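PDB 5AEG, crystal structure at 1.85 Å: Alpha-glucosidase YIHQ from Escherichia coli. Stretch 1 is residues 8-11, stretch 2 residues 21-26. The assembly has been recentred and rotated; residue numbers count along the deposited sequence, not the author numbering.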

# COMPACT_ATOMS: atom_id res chain seq x y z
N LEU A 8 -31.66 13.47 2.13
CA LEU A 8 -30.35 13.10 2.75
C LEU A 8 -30.36 11.74 3.46
O LEU A 8 -29.65 10.84 3.04
N LEU A 9 -31.15 11.63 4.53
CA LEU A 9 -31.39 10.39 5.30
C LEU A 9 -32.89 10.03 5.27
O LEU A 9 -33.68 10.75 5.84
N ASP A 10 -33.27 8.94 4.63
CA ASP A 10 -34.65 8.52 4.47
C ASP A 10 -34.86 7.15 5.17
O ASP A 10 -34.62 6.02 4.63
N PHE A 11 -35.38 7.24 6.38
CA PHE A 11 -35.62 6.08 7.22
C PHE A 11 -37.10 5.69 7.25
O PHE A 11 -37.89 6.43 7.81
N THR A 21 -35.97 0.32 6.40
CA THR A 21 -35.01 0.62 5.31
C THR A 21 -34.39 1.93 5.60
O THR A 21 -35.00 2.76 6.30
N LEU A 22 -33.12 2.11 5.22
CA LEU A 22 -32.46 3.35 5.39
C LEU A 22 -31.84 3.63 4.00
O LEU A 22 -31.04 2.78 3.49
N HIS A 23 -32.21 4.77 3.41
CA HIS A 23 -31.61 5.25 2.17
C HIS A 23 -30.79 6.45 2.59
O HIS A 23 -31.12 7.15 3.55
N PHE A 24 -29.70 6.71 1.87
CA PHE A 24 -28.81 7.84 2.16
C PHE A 24 -28.52 8.41 0.74
O PHE A 24 -28.02 7.67 -0.16
N GLN A 25 -28.95 9.64 0.49
CA GLN A 25 -28.95 10.23 -0.88
C GLN A 25 -29.36 9.30 -1.93
O GLN A 25 -28.69 9.12 -2.96
N GLN A 26 -30.45 8.61 -1.63
CA GLN A 26 -31.09 7.57 -2.46
C GLN A 26 -30.43 6.25 -2.61
O GLN A 26 -31.01 5.37 -3.26

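The most unusual feature of this contact lies at its end, where Q25, just past strand 21-24, turns with positive backbone angles (phi 41°, psi 46°) yet still donates a hydrogen bond from its N to L8 O, at 2.9 Å. The same carbonyl receives a CA-H...O contact, with F24 CA 3.2 Å from L8 O, so one acceptor serves two consecutive residues. The side chains of this pair also meet: the CA-to-CB bond of L8 points away from the other stretch and that of Q25 sideways, but both ends come nearer, leaving L8 CD1 3.2 Å from Q25 NE2. This is a tight approach of a methyl to an amide nitrogen, not a polar pairing. Neither side chain sits wholly in standard wells; chi1 and chi2 of L8 are -149° and 91°, and Q25 combines an m chi1 with a chi2 of -146°.

Within the strands, the side chains alternate between the two faces of the sheet. L9, F11, L22 and F24 share one face, and L22 takes part in both apolar side-chain contacts there. Its chi1 t, chi2 p rotamer places CD1 within reach of both neighbours on the opposing strand, 4.2 Å from L9 CD2 and 4.1 Å from F11 CD1. L9 adopts chi1 m with chi2 at 114°, whereas F11 is t with chi2 at 86°, and the L22 methyl lies at the edge of the F11 ring, near its plane. The contact is therefore lateral rather than a methyl resting on the ring face. F24, also t, has its ring obliquely disposed to L8 O. F11, L22 and F24 are buried in the assembly.

D10 and H23 occupy the other face and form the hydrogen-bonded pair of the ladder. D10 N donates to H23 O and H23 N to D10 O, each at 3.0 Å, closing a reciprocal hydrogen-bonded ring between the two residues. Their side chains extend from the same face, D10 with chi1 t and H23 with chi1 m, but the nearest polar atoms, D10 OD2 and H23 ND1, remain 3.9 Å apart, with the carboxylate oxygen oblique to the imidazole. Proximity here does not amount to a hydrogen bond.

Beyond this pair, T21, in the p rotamer, directs its CA-to-CB bond away and contributes through its backbone, its O accepting a CA-H...O contact from F11 CA at 3.5 Å. Q26 makes no contact with the first stretch.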

# COMPACT_ATOMS: atom_id res chain seq x y z
CB LEU A 8 -29.87 14.16 3.73
CG LEU A 8 -28.33 14.22 3.75
CD1 LEU A 8 -27.90 15.24 2.70
CD2 LEU A 8 -27.75 14.56 5.13
CB LEU A 9 -30.97 10.60 6.75
CG LEU A 9 -29.49 10.43 7.10
CD1 LEU A 9 -28.78 11.71 7.54
CD2 LEU A 9 -29.37 9.40 8.20
CB ASP A 10 -34.97 8.45 2.97
CG ASP A 10 -36.26 7.76 2.67
OD1 ASP A 10 -37.13 7.72 3.56
OD2 ASP A 10 -36.44 7.24 1.54
CB PHE A 11 -35.13 6.41 8.64
CG PHE A 11 -35.11 5.22 9.52
CD1 PHE A 11 -34.00 4.38 9.55
CD2 PHE A 11 -36.22 4.88 10.27
CE1 PHE A 11 -34.00 3.25 10.35
CE2 PHE A 11 -36.23 3.74 11.06
CZ PHE A 11 -35.11 2.94 11.12
CB THR A 21 -35.58 0.60 3.88
OG1 THR A 21 -36.62 1.56 3.72
CG2 THR A 21 -36.03 -0.76 3.48
CB LEU A 22 -31.38 3.27 6.44
CG LEU A 22 -30.42 4.48 6.50
CD1 LEU A 22 -31.11 5.76 6.98
CD2 LEU A 22 -29.25 4.16 7.40
CB HIS A 23 -32.66 5.68 1.11
CG HIS A 23 -33.37 4.56 0.43
ND1 HIS A 23 -34.44 3.89 0.99
CD2 HIS A 23 -33.20 4.01 -0.79
CE1 HIS A 23 -34.89 2.98 0.15
NE2 HIS A 23 -34.13 3.03 -0.95
CB PHE A 24 -27.53 7.33 2.85
CG PHE A 24 -26.41 8.33 2.94
CD1 PHE A 24 -26.60 9.53 3.54
CD2 PHE A 24 -25.13 8.04 2.43
CE1 PHE A 24 -25.61 10.46 3.63
CE2 PHE A 24 -24.13 8.97 2.52
CZ PHE A 24 -24.36 10.20 3.11
CB GLN A 25 -27.62 10.79 -1.21
CG GLN A 25 -27.04 11.48 -0.03
CD GLN A 25 -26.24 12.64 -0.39
OE1 GLN A 25 -25.49 12.64 -1.38
NE2 GLN A 25 -26.40 13.69 0.39
CB GLN A 26 -31.49 8.06 -3.85
CG GLN A 26 -32.79 8.80 -3.80
CD GLN A 26 -32.58 10.14 -4.38
OE1 GLN A 26 -32.79 10.33 -5.59
NE2 GLN A 26 -32.06 11.07 -3.56